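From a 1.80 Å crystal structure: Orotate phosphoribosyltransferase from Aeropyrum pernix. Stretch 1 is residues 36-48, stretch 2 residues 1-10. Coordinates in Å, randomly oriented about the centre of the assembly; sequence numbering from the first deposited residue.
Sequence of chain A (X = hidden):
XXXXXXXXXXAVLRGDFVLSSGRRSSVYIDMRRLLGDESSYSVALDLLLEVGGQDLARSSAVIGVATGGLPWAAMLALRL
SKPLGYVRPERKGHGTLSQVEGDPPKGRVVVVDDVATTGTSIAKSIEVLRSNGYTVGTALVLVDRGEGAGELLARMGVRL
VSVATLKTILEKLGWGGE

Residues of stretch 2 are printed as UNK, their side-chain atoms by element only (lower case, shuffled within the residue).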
# COMPACT_ATOMS: atom_id res chain seq x y z
N GLY A 36 11.97 3.86 0.78
CA GLY A 36 12.45 5.20 0.48
C GLY A 36 13.70 5.28 -0.39
O GLY A 36 14.34 6.32 -0.46
N ASP A 37 14.05 4.18 -1.06
CA ASP A 37 15.22 4.15 -1.93
C ASP A 37 14.96 3.15 -3.06
O ASP A 37 14.87 1.95 -2.81
CB ASP A 37 16.46 3.74 -1.13
CG ASP A 37 17.74 3.85 -1.94
OD1 ASP A 37 18.08 4.98 -2.38
OD2 ASP A 37 18.41 2.82 -2.13
N GLU A 38 14.84 3.64 -4.29
CA GLU A 38 14.56 2.77 -5.42
C GLU A 38 15.56 1.63 -5.52
O GLU A 38 15.19 0.49 -5.81
CB GLU A 38 14.55 3.58 -6.73
CG GLU A 38 14.15 2.80 -7.99
CD GLU A 38 15.26 1.91 -8.54
OE1 GLU A 38 16.45 2.27 -8.38
OE2 GLU A 38 14.95 0.86 -9.15
N SER A 39 16.83 1.92 -5.26
CA SER A 39 17.85 0.88 -5.34
C SER A 39 17.52 -0.26 -4.38
O SER A 39 17.61 -1.43 -4.74
CB SER A 39 19.22 1.46 -4.98
OG SER A 39 20.20 0.44 -4.91
N SER A 40 17.11 0.11 -3.17
CA SER A 40 16.78 -0.87 -2.15
C SER A 40 15.50 -1.64 -2.40
O SER A 40 15.49 -2.87 -2.32
CB SER A 40 16.72 -0.18 -0.78
OG SER A 40 17.97 0.42 -0.49
N TYR A 41 14.41 -0.95 -2.72
CA TYR A 41 13.18 -1.70 -2.94
C TYR A 41 13.23 -2.55 -4.21
O TYR A 41 12.57 -3.58 -4.29
CB TYR A 41 11.93 -0.80 -2.89
CG TYR A 41 11.69 0.18 -4.02
CD1 TYR A 41 11.51 -0.24 -5.34
CD2 TYR A 41 11.50 1.54 -3.74
CE1 TYR A 41 11.16 0.66 -6.35
CE2 TYR A 41 11.15 2.44 -4.74
CZ TYR A 41 10.98 2.00 -6.04
OH TYR A 41 10.62 2.91 -7.02
N SER A 42 14.04 -2.14 -5.18
CA SER A 42 14.15 -2.92 -6.41
C SER A 42 14.85 -4.25 -6.14
O SER A 42 14.47 -5.27 -6.71
CB SER A 42 14.92 -2.14 -7.48
OG SER A 42 14.09 -1.14 -8.04
N VAL A 43 15.86 -4.23 -5.27
CA VAL A 43 16.57 -5.45 -4.92
C VAL A 43 15.58 -6.37 -4.21
O VAL A 43 15.51 -7.57 -4.49
CB VAL A 43 17.76 -5.15 -3.97
CG1 VAL A 43 18.37 -6.45 -3.47
CG2 VAL A 43 18.81 -4.34 -4.71
N ALA A 44 14.80 -5.79 -3.31
CA ALA A 44 13.81 -6.53 -2.54
C ALA A 44 12.75 -7.15 -3.45
O ALA A 44 12.39 -8.31 -3.28
CB ALA A 44 13.13 -5.61 -1.52
N LEU A 45 12.26 -6.37 -4.40
CA LEU A 45 11.24 -6.86 -5.31
C LEU A 45 11.77 -8.01 -6.16
O LEU A 45 11.06 -9.00 -6.37
CB LEU A 45 10.75 -5.73 -6.23
CG LEU A 45 9.83 -4.70 -5.59
CD1 LEU A 45 9.52 -3.62 -6.60
CD2 LEU A 45 8.54 -5.37 -5.11
N ASP A 46 13.00 -7.89 -6.64
CA ASP A 46 13.57 -8.95 -7.45
C ASP A 46 13.70 -10.24 -6.66
O ASP A 46 13.46 -11.33 -7.18
CB ASP A 46 14.93 -8.54 -8.01
CG ASP A 46 14.82 -7.40 -9.02
OD1 ASP A 46 13.81 -7.36 -9.76
OD2 ASP A 46 15.73 -6.56 -9.08
N LEU A 47 14.09 -10.12 -5.39
CA LEU A 47 14.23 -11.30 -4.54
C LEU A 47 12.87 -11.92 -4.24
O LEU A 47 12.74 -13.14 -4.17
CB LEU A 47 14.95 -10.93 -3.24
CG LEU A 47 16.44 -10.58 -3.38
CD1 LEU A 47 16.99 -10.10 -2.05
CD2 LEU A 47 17.21 -11.81 -3.87
N LEU A 48 11.85 -11.08 -4.07
CA LEU A 48 10.50 -11.58 -3.81
C LEU A 48 9.97 -12.34 -5.03
O LEU A 48 9.32 -13.38 -4.90
CB LEU A 48 9.55 -10.42 -3.48
CG LEU A 48 9.69 -9.84 -2.06
CD1 LEU A 48 9.05 -8.48 -1.99
CD2 LEU A 48 9.04 -10.79 -1.06
N UNK A 1 21.22 -10.47 -1.53
CA UNK A 1 21.61 -10.39 -0.09
C UNK A 1 20.97 -9.17 0.58
O UNK A 1 21.53 -8.07 0.56
se UNK A 1 23.49 -11.90 2.31
c UNK A 1 21.92 -11.69 3.15
c UNK A 1 23.66 -10.30 1.47
c UNK A 1 23.13 -10.30 0.04
N UNK A 2 19.80 -9.38 1.17
CA UNK A 2 19.08 -8.31 1.85
C UNK A 2 19.91 -7.65 2.94
O UNK A 2 19.95 -6.43 3.04
c UNK A 2 15.40 -9.52 2.37
c UNK A 2 16.53 -8.86 1.60
c UNK A 2 17.79 -8.85 2.47
c UNK A 2 16.17 -7.43 1.22
N UNK A 3 20.56 -8.48 3.76
CA UNK A 3 21.38 -8.00 4.88
C UNK A 3 22.11 -6.68 4.61
O UNK A 3 21.99 -5.74 5.39
c UNK A 3 22.39 -9.08 5.27
N UNK A 4 22.85 -6.62 3.51
CA UNK A 4 23.59 -5.41 3.17
C UNK A 4 22.66 -4.22 2.97
O UNK A 4 22.86 -3.15 3.56
c UNK A 4 27.34 -7.97 0.91
n UNK A 4 28.27 -7.74 2.04
c UNK A 4 25.48 -6.73 2.05
c UNK A 4 24.42 -5.64 1.91
c UNK A 4 26.31 -6.86 0.78
N UNK A 5 21.64 -4.40 2.14
CA UNK A 5 20.67 -3.35 1.85
C UNK A 5 19.92 -2.92 3.11
O UNK A 5 19.64 -1.74 3.31
c UNK A 5 19.64 -3.81 0.80
c UNK A 5 20.36 -4.28 -0.46
c UNK A 5 18.69 -2.69 0.48
N UNK A 6 19.58 -3.90 3.94
CA UNK A 6 18.86 -3.63 5.18
C UNK A 6 19.67 -2.74 6.10
O UNK A 6 19.15 -1.78 6.67
c UNK A 6 17.51 -5.85 5.16
c UNK A 6 17.36 -7.16 5.91
c UNK A 6 18.52 -4.95 5.89
c UNK A 6 16.17 -5.13 5.07
N UNK A 7 20.96 -3.05 6.24
CA UNK A 7 21.84 -2.27 7.10
C UNK A 7 21.96 -0.85 6.57
O UNK A 7 21.88 0.12 7.33
n UNK A 7 27.66 -3.10 6.78
c UNK A 7 25.57 -2.87 8.13
c UNK A 7 23.22 -2.92 7.17
c UNK A 7 26.25 -2.64 6.78
c UNK A 7 24.17 -2.26 8.17
N UNK A 8 22.13 -0.73 5.26
CA UNK A 8 22.27 0.57 4.59
C UNK A 8 21.09 1.50 4.86
O UNK A 8 21.26 2.69 5.11
c UNK A 8 24.89 -0.03 2.86
c UNK A 8 22.40 0.38 3.08
n UNK A 8 27.33 -0.47 2.52
c UNK A 8 25.95 -0.99 2.34
c UNK A 8 23.49 -0.59 2.64
N UNK A 9 19.88 0.95 4.78
CA UNK A 9 18.66 1.73 4.98
C UNK A 9 18.19 1.81 6.43
O UNK A 9 17.17 2.43 6.71
c UNK A 9 17.75 2.73 2.18
n UNK A 9 15.03 5.12 2.82
n UNK A 9 16.47 3.35 2.51
c UNK A 9 17.76 1.27 2.61
n UNK A 9 17.19 5.51 2.15
c UNK A 9 17.53 1.16 4.12
c UNK A 9 16.23 4.66 2.49
N UNK A 10 18.93 1.20 7.34
CA UNK A 10 18.52 1.23 8.73
C UNK A 10 17.31 0.35 8.99
O UNK A 10 16.58 0.54 9.97

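Position 1 carries an unbranched side chain of two carbons, a selenium and a terminal carbon: selenomethionine, Met1. Its CA-to-CB bond points away from stretch 1, and the exposed side chain stays clear of it; only the backbone comes near, with Met1 N 4.3 Å from Leu47 CD1.

Position 2 has four carbons, forked at the second, which identifies leucine. The CA-to-CB bond runs sideways, yet the fork comes nearer to stretch 1: Leu2 CG lies 3.9 Å from Leu47 CD1, and Leu2 CD2 4.5 Å from Ala44 CB. A branched apolar chain suits this buried site, where its neighbours are also apolar.

At position 3 a single carbon, out of reach of stretch 1, marks alanine; Ala3 is buried and small. Position 4 has four carbons in a row ending in nitrogen, hence lysine, and the exposed Lys4 can leave its charged amine to solvent.

Position 5 shows one carbon bearing two others, the pattern of valine. It points toward stretch 1, with Val5 CG2 4.2 Å from Val43 CG1 and Val5 CG1 3.3 Å from Ser40 OG. Branching at CB puts both methyls close to the backbone, a compact shape where the helices come near: the CA atoms of Val5 and Ser40 are 6.1 Å apart.

Position 6 repeats the four-carbon fork; Leu6 is buried but makes no contact with stretch 1. Positions 7 and 8 each have four carbons ending in nitrogen. Both are lysines and exposed; Lys8 starts toward stretch 1, but its end leads away.

Position 9 has three carbons, a nitrogen, then a carbon carrying two more nitrogens: arginine. One face of its guanidinium is covered by Asp37 CB and Gly36 C. Arg9 NE lies 3.7 Å from Asp37 CB, and Arg9 NH2 3.5 Å from Gly36 CA. A CB on Gly36 would fall 2.6 Å from Arg9 NH2, so the glycine leaves room for the arginine. Arg9 CG is 3.2 Å from Ser40 OG.

Position 10 has no side chain. Gly10 closes the helix in a Schellman motif, and its positive phi favours glycine.

The two helices run nearly antiparallel, at 151°, with axes 10.2 Å apart at their closest. No hydrogen bond joins the stretches; packing holds the contact, apolar from Leu2 to Val5 and polar around Arg9. Ser40 OG instead donates to Asp37 OD2 (2.9 Å), which also caps the helix by accepting from Ser40 N (3.2 Å), while Arg9 NE and NH2 find hydrogen bonds elsewhere in the structure.

Stretch 2 1-10: MLAKVLKKRG
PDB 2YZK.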